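PDB 2ZBV: adenosyl-chloride synthase from Thermotoga maritima, which binds adenosine and probably cleaves S-adenosyl-L-methionine by nucleophilic attack at its adenosyl group. Local coordinates for residues G3-W8 and D33-V38; V43-H48 and V174-T179. One frame throughout, in Å; residues are numbered along the deposited sequence.

In the fold
Contact 1 (3-8 with 33-38) is buried within the N-terminal domain, where the end of strand 2-6 runs beside the loop that follows strand 31-33, outermost in its sheet within this chain. Contact 2 (43-48 with 174-179) is only partly buried and joins the two domains, setting the start of helix 43-54 across strand 169-177 of the C-terminal sheet. Their chemistry differs accordingly: contact 1 is knit by backbone and side-chain hydrogen bonds and ends at an adenosine, whereas contact 2 has no direct hydrogen bond and relies on aliphatic and CH-pi packing. The two meet where Val38 and Leu5 pack on Lys45 and Ala46, and both also touch a second subunit.

Contact 1 (G3-W8 and D33-V38); sequences GFLTDW and DITHEV. With ADN (adenosine), chain D.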
# COMPACT_ATOMS: atom_id res chain seq x y z
N GLY A 3 7.96 7.83 -11.54
CA GLY A 3 8.13 6.58 -10.79
C GLY A 3 8.56 6.99 -9.39
O GLY A 3 9.59 7.64 -9.23
N PHE A 4 7.80 6.58 -8.38
CA PHE A 4 8.04 7.00 -6.99
C PHE A 4 8.61 5.88 -6.10
O PHE A 4 7.98 4.83 -5.93
CB PHE A 4 6.69 7.51 -6.45
CG PHE A 4 6.78 8.46 -5.27
CD1 PHE A 4 8.00 8.91 -4.78
CD2 PHE A 4 5.60 8.89 -4.66
CE1 PHE A 4 8.04 9.79 -3.67
CE2 PHE A 4 5.63 9.76 -3.55
CZ PHE A 4 6.86 10.21 -3.06
N LEU A 5 9.79 6.11 -5.52
CA LEU A 5 10.46 5.13 -4.66
C LEU A 5 11.00 5.78 -3.37
O LEU A 5 11.75 6.75 -3.43
CB LEU A 5 11.61 4.48 -5.45
CG LEU A 5 12.58 3.47 -4.82
CD1 LEU A 5 11.82 2.30 -4.22
CD2 LEU A 5 13.53 2.96 -5.91
N THR A 6 10.63 5.24 -2.21
CA THR A 6 11.08 5.77 -0.91
C THR A 6 11.12 4.69 0.18
O THR A 6 10.77 3.54 -0.05
CB THR A 6 10.14 6.88 -0.36
OG1 THR A 6 8.99 6.26 0.23
CG2 THR A 6 9.69 7.86 -1.46
N ASP A 7 11.54 5.11 1.38
CA ASP A 7 11.59 4.24 2.55
C ASP A 7 10.63 4.83 3.58
O ASP A 7 10.74 4.57 4.77
CB ASP A 7 13.02 4.19 3.12
CG ASP A 7 13.52 5.55 3.60
OD1 ASP A 7 12.99 6.59 3.14
OD2 ASP A 7 14.47 5.60 4.42
N TRP A 8 9.66 5.63 3.11
CA TRP A 8 8.72 6.29 4.01
C TRP A 8 7.61 5.42 4.59
O TRP A 8 7.10 5.72 5.66
CB TRP A 8 8.06 7.49 3.31
CG TRP A 8 9.01 8.50 2.73
CD1 TRP A 8 10.38 8.51 2.84
CD2 TRP A 8 8.67 9.57 1.84
NE1 TRP A 8 10.90 9.52 2.06
CE2 TRP A 8 9.88 10.18 1.44
CE3 TRP A 8 7.46 10.06 1.34
CZ2 TRP A 8 9.91 11.27 0.55
CZ3 TRP A 8 7.49 11.14 0.46
CH2 TRP A 8 8.71 11.73 0.07
N ASP A 33 3.78 4.31 -8.03
CA ASP A 33 4.61 3.93 -6.90
C ASP A 33 5.39 2.67 -7.25
O ASP A 33 4.83 1.68 -7.69
CB ASP A 33 3.74 3.66 -5.68
CG ASP A 33 3.01 4.90 -5.19
OD1 ASP A 33 1.85 4.77 -4.73
OD2 ASP A 33 3.58 6.01 -5.25
N ILE A 34 6.70 2.74 -7.09
CA ILE A 34 7.56 1.59 -7.34
C ILE A 34 7.44 0.81 -6.03
O ILE A 34 7.12 -0.38 -6.02
CB ILE A 34 9.00 2.05 -7.64
CG1 ILE A 34 9.01 2.76 -9.01
CG2 ILE A 34 9.97 0.86 -7.64
CD1 ILE A 34 10.33 3.39 -9.39
N THR A 35 7.70 1.51 -4.92
CA THR A 35 7.56 0.98 -3.56
C THR A 35 7.94 2.03 -2.54
O THR A 35 8.78 2.88 -2.79
CB THR A 35 8.42 -0.28 -3.26
OG1 THR A 35 8.19 -0.68 -1.90
CG2 THR A 35 9.89 -0.00 -3.42
N HIS A 36 7.28 1.98 -1.40
CA HIS A 36 7.56 2.93 -0.33
C HIS A 36 7.96 2.14 0.90
O HIS A 36 8.00 2.68 2.01
CB HIS A 36 6.32 3.77 -0.06
CG HIS A 36 5.98 4.69 -1.18
ND1 HIS A 36 6.78 5.76 -1.53
CD2 HIS A 36 4.97 4.67 -2.08
CE1 HIS A 36 6.28 6.35 -2.59
NE2 HIS A 36 5.18 5.71 -2.95
N GLU A 37 8.26 0.86 0.69
CA GLU A 37 8.62 -0.03 1.78
C GLU A 37 10.09 -0.44 1.82
O GLU A 37 10.41 -1.49 2.38
CB GLU A 37 7.75 -1.29 1.74
CG GLU A 37 6.26 -1.03 1.75
CD GLU A 37 5.82 -0.14 2.90
OE1 GLU A 37 6.30 -0.37 4.04
OE2 GLU A 37 5.01 0.77 2.68
N VAL A 38 10.97 0.35 1.23
CA VAL A 38 12.39 0.03 1.32
C VAL A 38 12.66 0.15 2.81
O VAL A 38 12.14 1.06 3.45
CB VAL A 38 13.28 1.07 0.60
CG1 VAL A 38 14.75 0.79 0.92
CG2 VAL A 38 13.04 1.03 -0.90
O5' ADN D . 13.13 13.34 4.47
C5' ADN D . 12.79 11.96 4.29
C4' ADN D . 13.97 11.09 4.73
O4' ADN D . 14.27 11.25 6.15
C3' ADN D . 13.70 9.58 4.54
O3' ADN D . 14.13 9.15 3.25
C2' ADN D . 14.48 8.93 5.70
O2' ADN D . 15.51 8.06 5.23
C1' ADN D . 15.06 10.10 6.51
N9 ADN D . 14.94 9.82 7.95
C8 ADN D . 13.76 9.74 8.67
N7 ADN D . 14.01 9.48 9.92
C5 ADN D . 15.34 9.36 10.09
C6 ADN D . 16.19 9.07 11.20
N6 ADN D . 15.66 8.85 12.46
N1 ADN D . 17.53 9.03 10.99
C2 ADN D . 18.07 9.25 9.77
N3 ADN D . 17.31 9.52 8.71
C4 ADN D . 15.96 9.58 8.82
O HOH W 1 10.71 2.00 5.38
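His36 and Phe4 bury the most surface between the end of strand 2-6 and the loop after strand 31-33, followed equally by Leu5 and Ile34. The imidazole of His36 stands edge-on over one face of Phe4, a T-shaped pair with planes at 83° and CE1 3.3 Å from Phe4 CD2. Both ring nitrogens are engaged: ND1 shares a hydrogen bond of 2.9 Å with Thr6 OG1, and NE2 donates to Asp33 OD2 at 2.8 Å, fixing the ring's rotation. The Asp33 carboxylate, met from above its plane, may polarise the imidazole, although its other oxygen, in a salt bridge with Lys19, probably tempers the effect. Thr6 OG1 also accepts from Trp8 N, closing an ST turn. From the opposite sheet face, Leu5 CD1 reaches Val38 CG2 at 3.8 Å. Backbone bonds set the register, with Ile34 N to Phe4 O at 2.7 Å and Thr6 N to Thr35 O at 3.1 Å, across a beta bulge. The Asp7 carboxylate takes O3' of adenosine on OD1 and O2' on OD2, each at 2.8 Å. A parallel strand pair thus leads into a ribose-binding carboxylate just past the carboxyl end of strand 2-6, within the intersubunit adenosine site.

Contact 2 (V43-H48 and V174-T179); sequences VRKASH and VAIVDT
An interdomain helix-on-sheet packing is formed where the beginning of helix 43-54, from the N-terminal domain, lies across the end of strand 169-177 in the C-terminal sheet. The two short axes cross almost perpendicularly, at 82°, with a closest approach of 8.1 Å, and the steep crossing confines the contact to Lys45 and His48 on the helix and Ala175 and Ile176 on the strand. Near the start of the helix, Arg44 turns to the loop that carries Met160. Lys45 is the first residue to bridge the domains. Its CG is anti to the backbone N (chi1 155°), and the chain then bends repeatedly, crossing the Ile176 side chain at about a right angle. The aliphatic part does the touching: CE lies 3.8 Å from Ile176 CG1 and has Ile176 CG2 close by. Beyond it the ammonium gives a hydrogen bond to a water, which in turn donates weakly to Val177 O. Its salt bridge is to Glu39, with Glu255 a longer, weak ion partner, while the methylenes pack on Ile176. One turn of helix separates Lys45 from His48, the second bridging residue. Between them, Ser47 OG donates to Arg44 O at 2.7 Å and also sits over the far face of the His48 ring, offset toward the rim. His48 CB approaches Ile176 CD1. Ala175 and Ile176 both face Ser184 in a classic beta bulge, and the Ala175 methyl makes a CH-pi contact with the imidazole: CB stands 4.0 Å from the His48 ring centroid, only 7° off the ring normal.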
# COMPACT_ATOMS: atom_id res chain seq x y z
N VAL A 43 19.75 2.60 1.45
CA VAL A 43 20.04 3.09 0.12
C VAL A 43 20.57 1.98 -0.80
O VAL A 43 20.29 1.98 -1.99
CB VAL A 43 21.06 4.26 0.16
CG1 VAL A 43 20.45 5.45 0.89
CG2 VAL A 43 22.32 3.82 0.85
N ARG A 44 21.33 1.05 -0.25
CA ARG A 44 21.85 -0.05 -1.08
C ARG A 44 20.70 -0.84 -1.70
O ARG A 44 20.72 -1.13 -2.90
CB ARG A 44 22.73 -0.99 -0.25
CG ARG A 44 23.38 -2.11 -1.08
CD ARG A 44 24.40 -2.88 -0.26
NE ARG A 44 25.47 -2.02 0.24
CZ ARG A 44 26.41 -1.46 -0.51
NH1 ARG A 44 26.44 -1.69 -1.82
NH2 ARG A 44 27.33 -0.68 0.04
N LYS A 45 19.71 -1.18 -0.89
CA LYS A 45 18.54 -1.93 -1.37
C LYS A 45 17.78 -1.08 -2.39
O LYS A 45 17.39 -1.56 -3.46
CB LYS A 45 17.62 -2.29 -0.20
CG LYS A 45 16.16 -2.50 -0.59
CD LYS A 45 15.99 -3.66 -1.56
CE LYS A 45 15.53 -4.91 -0.84
NZ LYS A 45 14.19 -4.76 -0.20
N ALA A 46 17.55 0.18 -2.05
CA ALA A 46 16.84 1.07 -2.95
C ALA A 46 17.54 1.19 -4.32
O ALA A 46 16.87 1.24 -5.35
CB ALA A 46 16.69 2.46 -2.31
N SER A 47 18.87 1.22 -4.32
CA SER A 47 19.61 1.36 -5.58
C SER A 47 19.31 0.20 -6.52
O SER A 47 19.16 0.38 -7.72
CB SER A 47 21.13 1.49 -5.33
OG SER A 47 21.74 0.28 -4.92
N HIS A 48 19.20 -1.00 -5.95
CA HIS A 48 18.87 -2.19 -6.74
C HIS A 48 17.43 -2.19 -7.22
O HIS A 48 17.16 -2.44 -8.40
CB HIS A 48 19.12 -3.45 -5.91
CG HIS A 48 20.57 -3.78 -5.74
ND1 HIS A 48 21.38 -4.14 -6.79
CD2 HIS A 48 21.36 -3.79 -4.64
CE1 HIS A 48 22.60 -4.37 -6.35
NE2 HIS A 48 22.62 -4.16 -5.04
N VAL A 174 23.30 -11.19 -2.05
CA VAL A 174 21.84 -11.16 -2.07
C VAL A 174 21.45 -9.69 -2.18
O VAL A 174 21.81 -8.87 -1.33
CB VAL A 174 21.25 -11.73 -0.75
CG1 VAL A 174 19.73 -11.53 -0.73
CG2 VAL A 174 21.59 -13.21 -0.62
N ALA A 175 20.72 -9.36 -3.24
CA ALA A 175 20.31 -7.98 -3.47
C ALA A 175 18.92 -7.68 -2.91
O ALA A 175 18.69 -6.62 -2.31
CB ALA A 175 20.33 -7.68 -4.96
N ILE A 176 17.99 -8.61 -3.10
CA ILE A 176 16.62 -8.41 -2.66
C ILE A 176 15.92 -9.71 -2.27
O ILE A 176 16.04 -10.72 -2.96
CB ILE A 176 15.76 -7.79 -3.78
CG1 ILE A 176 16.36 -6.46 -4.23
CG2 ILE A 176 14.31 -7.62 -3.30
CD1 ILE A 176 15.71 -5.90 -5.48
N VAL A 177 15.20 -9.66 -1.15
CA VAL A 177 14.39 -10.80 -0.70
C VAL A 177 12.97 -10.26 -0.86
O VAL A 177 12.62 -9.27 -0.21
CB VAL A 177 14.64 -11.14 0.79
CG1 VAL A 177 13.61 -12.18 1.27
CG2 VAL A 177 16.06 -11.69 0.99
N ASP A 178 12.17 -10.88 -1.73
CA ASP A 178 10.81 -10.38 -1.93
C ASP A 178 9.76 -10.92 -0.97
O ASP A 178 10.07 -11.62 -0.01
CB ASP A 178 10.34 -10.60 -3.38
CG ASP A 178 10.15 -12.07 -3.73
OD1 ASP A 178 9.94 -12.89 -2.82
OD2 ASP A 178 10.17 -12.39 -4.94
N THR A 179 8.50 -10.58 -1.24
CA THR A 179 7.38 -10.99 -0.40
C THR A 179 7.26 -12.50 -0.21
O THR A 179 6.83 -12.97 0.85
CB THR A 179 6.05 -10.47 -0.98
OG1 THR A 179 6.09 -9.03 -1.04
CG2 THR A 179 4.88 -10.91 -0.12
O HOH W 2 11.62 -6.22 -1.15